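Local coordinates for glycolipid-binding domain-containing protein (Pseudomonas aeruginosa, PDB 2H1T) that is of unknown function but may bind glycolipids or take part in their metabolism, at residues A[16-21]-A[36-41]; A[42-47]-A[68-73]. One frame throughout, in Å; residues are numbered along the deposited sequence.

Interaction 1 of 2, residues A[16-21]-A[36-41]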
ATOM      1  N   SER A  16      -9.872   8.792   1.116  1.00 15.18           N
ATOM      2  CA  SER A  16     -10.512   8.394  -0.125  0.50 15.14           C
ATOM      3  C   SER A  16     -10.878   6.903   0.018  1.00 15.40           C
ATOM      4  O   SER A  16     -10.172   6.145   0.692  1.00 14.68           O
ATOM      5  CB  SER A  16      -9.568   8.637  -1.307  0.50 15.05           C
ATOM      6  OG  SER A  16     -10.206   8.479  -2.567  0.50 11.86           O
ATOM      7  N   PRO A  17     -11.986   6.471  -0.611  1.00 16.19           N
ATOM      8  CA  PRO A  17     -12.333   5.064  -0.465  1.00 18.32           C
ATOM      9  C   PRO A  17     -11.308   4.188  -1.143  1.00 19.42           C
ATOM     10  O   PRO A  17     -10.840   4.536  -2.226  1.00 20.22           O
ATOM     11  CB  PRO A  17     -13.688   4.956  -1.191  1.00 18.09           C
ATOM     12  CG  PRO A  17     -14.198   6.342  -1.274  1.00 19.32           C
ATOM     13  CD  PRO A  17     -12.977   7.185  -1.427  1.00 14.66           C
ATOM     14  N   SER A  18     -10.946   3.076  -0.519  1.00 19.66           N
ATOM     15  CA  SER A  18     -10.000   2.177  -1.153  1.00 18.83           C
ATOM     16  C   SER A  18     -10.198   0.716  -0.753  1.00 17.17           C
ATOM     17  O   SER A  18     -11.073   0.413   0.066  1.00 17.45           O
ATOM     18  CB  SER A  18      -8.577   2.669  -0.965  1.00 21.06           C
ATOM     19  OG  SER A  18      -8.013   2.220   0.262  1.00 21.03           O
ATOM     20  N   SER A  19      -9.423  -0.172  -1.380  1.00 16.44           N
ATOM     21  CA  SER A  19      -9.614  -1.630  -1.264  1.00 16.15           C
ATOM     22  C   SER A  19      -8.280  -2.350  -1.430  1.00 17.68           C
ATOM     23  O   SER A  19      -7.178  -1.728  -1.454  1.00 15.80           O
ATOM     24  CB  SER A  19     -10.648  -2.102  -2.322  1.00 15.33           C
ATOM     25  OG  SER A  19     -11.353  -3.308  -1.965  1.00 12.64           O
ATOM     26  N   SER A  20      -8.387  -3.650  -1.613  1.00 16.03           N
ATOM     27  CA  SER A  20      -7.245  -4.499  -1.778  1.00 15.62           C
ATOM     28  C   SER A  20      -6.838  -4.690  -3.231  1.00 14.22           C
ATOM     29  O   SER A  20      -7.629  -4.606  -4.161  1.00 11.77           O
ATOM     30  CB  SER A  20      -7.527  -5.868  -1.168  1.00 15.52           C
ATOM     31  OG  SER A  20      -8.748  -6.391  -1.617  1.00 13.77           O
ATOM     32  N   TRP A  21      -5.563  -4.967  -3.408  1.00 15.69           N
ATOM     33  CA  TRP A  21      -5.045  -5.391  -4.677  1.00 16.99           C
ATOM     34  C   TRP A  21      -4.029  -6.458  -4.320  1.00 16.18           C
ATOM     35  O   TRP A  21      -3.115  -6.231  -3.474  1.00 15.83           O
ATOM     36  CB  TRP A  21      -4.387  -4.224  -5.410  1.00 23.04           C
ATOM     37  CG  TRP A  21      -3.428  -4.688  -6.443  1.00 23.77           C
ATOM     38  CD1 TRP A  21      -3.659  -4.833  -7.774  1.00 29.07           C
ATOM     39  CD2 TRP A  21      -2.102  -5.167  -6.209  1.00 32.18           C
ATOM     40  NE1 TRP A  21      -2.549  -5.337  -8.393  1.00 28.04           N
ATOM     41  CE2 TRP A  21      -1.568  -5.531  -7.463  1.00 32.98           C
ATOM     42  CE3 TRP A  21      -1.311  -5.345  -5.046  1.00 33.65           C
ATOM     43  CZ2 TRP A  21      -0.265  -6.055  -7.600  1.00 31.67           C
ATOM     44  CZ3 TRP A  21      -0.032  -5.878  -5.162  1.00 28.01           C
ATOM     45  CH2 TRP A  21       0.491  -6.209  -6.433  1.00 31.16           C
ATOM     46  N   ARG A  36      -1.872  -5.646  -1.119  1.00 14.62           N
ATOM     47  CA  ARG A  36      -1.878  -4.276  -0.527  1.00 16.41           C
ATOM     48  C   ARG A  36      -3.303  -3.893  -0.257  1.00 15.57           C
ATOM     49  O   ARG A  36      -4.172  -4.170  -1.096  1.00 14.38           O
ATOM     50  CB  ARG A  36      -1.235  -3.269  -1.491  1.00 17.62           C
ATOM     51  CG  ARG A  36       0.220  -3.633  -1.825  1.00 22.27           C
ATOM     52  CD  ARG A  36       0.847  -2.643  -2.783  1.00 24.52           C
ATOM     53  NE  ARG A  36       1.746  -3.283  -3.757  1.00 34.75           N
ATOM     54  CZ  ARG A  36       2.980  -2.880  -4.069  1.00 34.57           C
ATOM     55  NH1 ARG A  36       3.534  -1.864  -3.452  1.00 41.56           N
ATOM     56  NH2 ARG A  36       3.673  -3.520  -4.996  1.00 36.54           N
ATOM     57  N   ALA A  37      -3.549  -3.247   0.885  1.00 14.74           N
ATOM     58  CA  ALA A  37      -4.899  -3.000   1.363  1.00 14.64           C
ATOM     59  C   ALA A  37      -4.883  -1.986   2.504  1.00 14.97           C
ATOM     60  O   ALA A  37      -3.842  -1.737   3.112  1.00 15.13           O
ATOM     61  CB  ALA A  37      -5.571  -4.309   1.828  1.00 14.70           C
ATOM     62  N   PRO A  38      -6.031  -1.342   2.737  1.00 15.11           N
ATOM     63  CA  PRO A  38      -6.171  -0.418   3.845  1.00 15.02           C
ATOM     64  C   PRO A  38      -6.553  -1.149   5.118  1.00 16.83           C
ATOM     65  O   PRO A  38      -7.347  -2.095   5.062  1.00 15.46           O
ATOM     66  CB  PRO A  38      -7.321   0.471   3.391  1.00 16.24           C
ATOM     67  CG  PRO A  38      -8.185  -0.443   2.561  1.00 16.88           C
ATOM     68  CD  PRO A  38      -7.249  -1.390   1.902  1.00 17.47           C
ATOM     69  N   ASP A  39      -5.948  -0.723   6.236  1.00 18.37           N
ATOM     70  CA  ASP A  39      -6.397  -1.065   7.575  1.00 18.64           C
ATOM     71  C   ASP A  39      -7.748  -0.420   7.789  1.00 19.65           C
ATOM     72  O   ASP A  39      -7.869   0.815   7.765  1.00 19.34           O
ATOM     73  CB  ASP A  39      -5.378  -0.552   8.615  1.00 17.63           C
ATOM     74  CG  ASP A  39      -5.712  -0.982  10.063  1.00 19.79           C
ATOM     75  OD1 ASP A  39      -6.801  -0.687  10.573  1.00 22.88           O
ATOM     76  OD2 ASP A  39      -4.839  -1.573  10.700  1.00 25.50           O
ATOM     77  N   GLU A  40      -8.746  -1.260   8.041  1.00 19.85           N
ATOM     78  CA  GLU A  40     -10.128  -0.839   8.073  1.00 23.21           C
ATOM     79  C   GLU A  40     -10.496  -0.077   9.363  1.00 24.69           C
ATOM     80  O   GLU A  40     -11.588   0.482   9.455  1.00 26.26           O
ATOM     81  CB  GLU A  40     -11.045  -2.060   7.857  1.00 23.57           C
ATOM     82  CG  GLU A  40     -10.820  -2.785   6.494  1.00 23.97           C
ATOM     83  CD  GLU A  40     -11.199  -4.282   6.514  1.00 26.42           C
ATOM     84  OE1 GLU A  40     -12.400  -4.559   6.729  1.00 22.64           O
ATOM     85  OE2 GLU A  40     -10.296  -5.163   6.295  1.00 24.02           O
ATOM     86  N   ARG A  41      -9.583  -0.008  10.328  1.00 24.68           N
ATOM     87  CA  ARG A  41      -9.806   0.751  11.556  1.00 26.76           C
ATOM     88  C   ARG A  41      -9.037   2.060  11.539  1.00 25.89           C
ATOM     89  O   ARG A  41      -9.600   3.112  11.831  1.00 27.07           O
ATOM     90  CB  ARG A  41      -9.377  -0.071  12.763  1.00 27.79           C
ATOM     91  CG  ARG A  41     -10.240  -1.308  12.940  1.00 32.11           C
ATOM     92  CD  ARG A  41     -10.332  -1.824  14.391  1.00 33.48           C
ATOM     93  NE  ARG A  41     -10.145  -0.764  15.390  1.00 40.91           N
ATOM     94  CZ  ARG A  41     -11.000   0.234  15.650  1.00 43.46           C
ATOM     95  NH1 ARG A  41     -12.158   0.367  14.988  1.00 44.54           N
ATOM     96  NH2 ARG A  41     -10.677   1.132  16.587  1.00 43.31           N
TER
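The carbonyl oxygen of Arg36 is gripped twice by the neighbouring strand. Trp21 N donates a hydrogen bond to Arg36 O at 2.8 Å, and Ser20 CA brings a C-H against the same Arg36 O at 3.2 Å. The return bond, from Arg36 N to Trp21 O, is 2.7 Å long and almost straight, with 176° at the hydrogen. Together the two N-H...O bonds make Trp21 and Arg36 an antiparallel hydrogen-bonded pair, and their side chains leave the sheet on the same face.

There the two side chains run side by side. Trp21 CG is anti to its backbone N (chi1 159°), which starts the indole off beside the Arg36 chain. CZ3 of its six-membered ring lies 3.4 Å from Arg36 NE, at the edge of the guanidinium and in its plane. The indole and guanidinium planes are 58° apart, so this is no flat stack. Arg36 CG and CD also touch CE3 and CZ3. At the far end of the chain, Arg36 NH2 forms a salt bridge with Glu68 of the second subunit.

Past the pair, contact passes to small groups. Ser20 CB meets Ala37 CB at 3.9 Å. Pro38 CD packs on Ser19 O at 3.4 Å, and Pro38 CG on Ser18 OG at 3.5 Å. That hydroxyl is hydrogen-bonded to Ser18 of the second subunit, where residues 16-18 continue the sheet.

Pro38 has no N-H to give, consistent with the pairing yielding here to van der Waals contact. The buried arginine charge is probably balanced across the dimer interface, with the indole beside its CG, CD and NE.

Interaction 2 of 2, residues A[42-47]-A[68-73]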
ATOM      1  N   SER A  42      -7.755   1.995  11.201  1.00 25.45           N
ATOM      2  CA  SER A  42      -6.878   3.176  11.182  1.00 24.81           C
ATOM      3  C   SER A  42      -6.956   4.025   9.915  1.00 25.37           C
ATOM      4  O   SER A  42      -6.579   5.210   9.929  1.00 25.73           O
ATOM      5  CB  SER A  42      -5.428   2.741  11.389  1.00 25.08           C
ATOM      6  OG  SER A  42      -4.824   2.275  10.198  1.00 21.46           O
ATOM      7  N   GLY A  43      -7.398   3.428   8.814  1.00 25.16           N
ATOM      8  CA  GLY A  43      -7.391   4.101   7.505  1.00 22.84           C
ATOM      9  C   GLY A  43      -6.037   4.197   6.815  1.00 22.64           C
ATOM     10  O   GLY A  43      -5.903   4.873   5.813  1.00 26.18           O
ATOM     11  N   LEU A  44      -5.015   3.543   7.351  1.00 19.55           N
ATOM     12  CA  LEU A  44      -3.687   3.635   6.787  1.00 19.00           C
ATOM     13  C   LEU A  44      -3.322   2.311   6.096  1.00 17.05           C
ATOM     14  O   LEU A  44      -3.808   1.236   6.472  1.00 14.10           O
ATOM     15  CB  LEU A  44      -2.654   3.979   7.864  1.00 18.51           C
ATOM     16  CG  LEU A  44      -2.934   5.296   8.627  1.00 19.45           C
ATOM     17  CD1 LEU A  44      -1.935   5.478   9.755  1.00 23.84           C
ATOM     18  CD2 LEU A  44      -2.886   6.485   7.673  1.00 20.03           C
ATOM     19  N   PRO A  45      -2.491   2.393   5.057  1.00 16.94           N
ATOM     20  CA  PRO A  45      -2.195   1.205   4.247  1.00 18.39           C
ATOM     21  C   PRO A  45      -1.263   0.185   4.874  1.00 17.44           C
ATOM     22  O   PRO A  45      -0.441   0.517   5.693  1.00 18.70           O
ATOM     23  CB  PRO A  45      -1.533   1.789   2.986  1.00 19.93           C
ATOM     24  CG  PRO A  45      -0.944   3.111   3.424  1.00 17.85           C
ATOM     25  CD  PRO A  45      -1.844   3.613   4.544  1.00 19.85           C
ATOM     26  N   TYR A  46      -1.409  -1.070   4.487  1.00 15.87           N
ATOM     27  CA  TYR A  46      -0.399  -2.069   4.803  1.00 17.84           C
ATOM     28  C   TYR A  46      -0.069  -2.880   3.555  1.00 17.84           C
ATOM     29  O   TYR A  46      -0.749  -2.803   2.529  1.00 16.11           O
ATOM     30  CB  TYR A  46      -0.849  -2.968   5.982  1.00 18.16           C
ATOM     31  CG  TYR A  46      -2.062  -3.811   5.690  1.00 19.05           C
ATOM     32  CD1 TYR A  46      -1.920  -5.097   5.159  1.00 17.48           C
ATOM     33  CD2 TYR A  46      -3.364  -3.348   5.963  1.00 13.63           C
ATOM     34  CE1 TYR A  46      -3.062  -5.915   4.863  1.00 19.93           C
ATOM     35  CE2 TYR A  46      -4.521  -4.165   5.641  1.00 17.22           C
ATOM     36  CZ  TYR A  46      -4.341  -5.448   5.110  1.00 19.62           C
ATOM     37  OH  TYR A  46      -5.415  -6.271   4.775  1.00 16.49           O
ATOM     38  N   GLN A  47       1.035  -3.607   3.628  1.00 18.90           N
ATOM     39  CA  GLN A  47       1.359  -4.576   2.614  1.00 18.75           C
ATOM     40  C   GLN A  47       1.663  -5.889   3.319  1.00 19.67           C
ATOM     41  O   GLN A  47       2.508  -5.926   4.234  1.00 16.93           O
ATOM     42  CB  GLN A  47       2.562  -4.184   1.777  1.00 17.62           C
ATOM     43  CG  GLN A  47       2.907  -5.272   0.719  1.00 21.71           C
ATOM     44  CD  GLN A  47       3.805  -4.787  -0.404  1.00 24.91           C
ATOM     45  OE1 GLN A  47       3.612  -3.683  -0.943  1.00 29.86           O
ATOM     46  NE2 GLN A  47       4.804  -5.607  -0.769  1.00 26.10           N
ATOM     47  N   GLU A  68       3.895  -5.299   6.643  1.00 15.17           N
ATOM     48  CA  GLU A  68       4.400  -3.995   7.013  1.00 14.84           C
ATOM     49  C   GLU A  68       3.283  -2.949   7.029  1.00 12.94           C
ATOM     50  O   GLU A  68       2.500  -2.817   6.076  1.00 11.30           O
ATOM     51  CB  GLU A  68       5.509  -3.553   6.066  1.00 13.71           C
ATOM     52  CG  GLU A  68       6.500  -4.619   5.688  1.00 19.29           C
ATOM     53  CD  GLU A  68       7.752  -4.052   5.008  1.00 22.30           C
ATOM     54  OE1 GLU A  68       7.748  -2.857   4.574  1.00 24.16           O
ATOM     55  OE2 GLU A  68       8.746  -4.813   4.931  1.00 23.06           O
ATOM     56  N   SER A  69       3.235  -2.213   8.127  1.00 11.81           N
ATOM     57  CA  SER A  69       2.222  -1.207   8.366  1.00 14.17           C
ATOM     58  C   SER A  69       2.838  -0.108   9.208  1.00 15.26           C
ATOM     59  O   SER A  69       4.002  -0.182   9.583  1.00 16.26           O
ATOM     60  CB  SER A  69       1.039  -1.829   9.122  1.00 16.54           C
ATOM     61  OG  SER A  69       1.398  -2.158  10.468  1.00 19.46           O
ATOM     62  N   GLU A  70       2.024   0.905   9.482  1.00 16.77           N
ATOM     63  CA  GLU A  70       2.457   1.985  10.346  0.50 17.87           C
ATOM     64  C   GLU A  70       2.901   1.446  11.700  1.00 18.07           C
ATOM     65  O   GLU A  70       3.819   2.022  12.281  1.00 18.11           O
ATOM     66  CB  GLU A  70       1.374   3.054  10.495  0.50 17.20           C
ATOM     67  CG  GLU A  70       1.830   4.306  11.253  0.50 16.09           C
ATOM     68  CD  GLU A  70       1.707   4.174  12.773  0.50 17.22           C
ATOM     69  OE1 GLU A  70       0.907   3.349  13.244  0.50 20.17           O
ATOM     70  OE2 GLU A  70       2.410   4.895  13.505  0.50 17.05           O
ATOM     71  N   THR A  71       2.314   0.325  12.152  1.00 18.97           N
ATOM     72  CA  THR A  71       2.618  -0.246  13.484  1.00 20.73           C
ATOM     73  C   THR A  71       3.921  -1.011  13.553  1.00 21.35           C
ATOM     74  O   THR A  71       4.397  -1.323  14.647  1.00 22.59           O
ATOM     75  CB  THR A  71       1.504  -1.187  13.992  1.00 22.51           C
ATOM     76  OG1 THR A  71       1.139  -2.109  12.964  1.00 28.93           O
ATOM     77  CG2 THR A  71       0.270  -0.395  14.381  1.00 25.96           C
ATOM     78  N   GLY A  72       4.497  -1.328  12.403  1.00 19.96           N
ATOM     79  CA  GLY A  72       5.796  -1.980  12.366  1.00 20.28           C
ATOM     80  C   GLY A  72       5.722  -3.166  11.437  1.00 20.62           C
ATOM     81  O   GLY A  72       4.785  -3.299  10.672  1.00 19.92           O
ATOM     82  N   VAL A  73       6.732  -4.016  11.510  1.00 21.31           N
ATOM     83  CA  VAL A  73       6.782  -5.220  10.713  1.00 21.62           C
ATOM     84  C   VAL A  73       6.327  -6.316  11.656  1.00 22.07           C
ATOM     85  O   VAL A  73       6.777  -6.365  12.778  1.00 21.02           O
ATOM     86  CB  VAL A  73       8.203  -5.507  10.217  1.00 22.80           C
ATOM     87  CG1 VAL A  73       8.254  -6.848   9.450  1.00 27.79           C
ATOM     88  CG2 VAL A  73       8.706  -4.347   9.378  1.00 22.46           C
TER
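Gln47 and Glu68 face each other as an antiparallel hydrogen-bonded pair. Glu68 N donates to Gln47 O at 2.8 Å, and Gln47 N donates to Glu68 O at 3.0 Å. Glu68 O also receives the C-H of Tyr46 CA at 3.3 Å, with a bent angle of 122° at the hydrogen. Both side chains of the pair leave on one face of the sheet, but their polar ends find partners elsewhere: Gln47 NE2 bonds to Asp49, and Glu68 OE2 to His66.

One residue on, Tyr46 CB rests against Ser69 CB at 3.8 Å. The Tyr46 ring leads away from Ser69. Its CG sits between the backbone N and the carbonyl carbon (chi1 65°), and the side chain packs against Leu35, Ala37 and Val67 and against the loop residues Pro107, Ala136 and Pro137. Further out, Leu44 CD1 just reaches Glu70 CB at 4.2 Å, a light contact between side chains that cross obliquely. Leu44 and Pro45 also pack on Ser20 and Ser19 of the second subunit.

Two local turns set up this outer end. Ser42 OG accepts from Leu44 N at 3.1 Å in an ST turn. Ser69 OG does the same for Thr71 N, also at 3.1 Å. The Ser69 bond lies within the type I beta turn from Ser69 to Gly72, which Gly72 N closes by bonding to Ser69 O. Gly72 has backbone angles that call for glycine.

The contact therefore joins the start of strand 45-54 to the end of strand 60-69, just before the chain turns into strand 72-80. On its other edge, strand 45-54 pairs with strand 30-38, so it lies between two antiparallel neighbours.

Overall arrangement
Both contacts lie in the same antiparallel sheet, and each joins the two strands of a hairpin. In sequence the segments of interaction 1 come first, and those of interaction 2 follow. Their neighbouring strands 30-38 and 45-54 meet directly, with probable hydrogen bonds from Tyr46 N to Ala37 O and from Asp39 N to Leu44 O. Each has one hydrogen-bonded backbone pair, but the surroundings differ. The touching residues of interaction 1 are all buried, and its pair adds an indole beside an arginine chain. Interaction 2 is only partly buried and ends in light contacts near hydroxyl-braced turns. Both border the second subunit, where Arg36 and Glu68 link the two contacts across the interface.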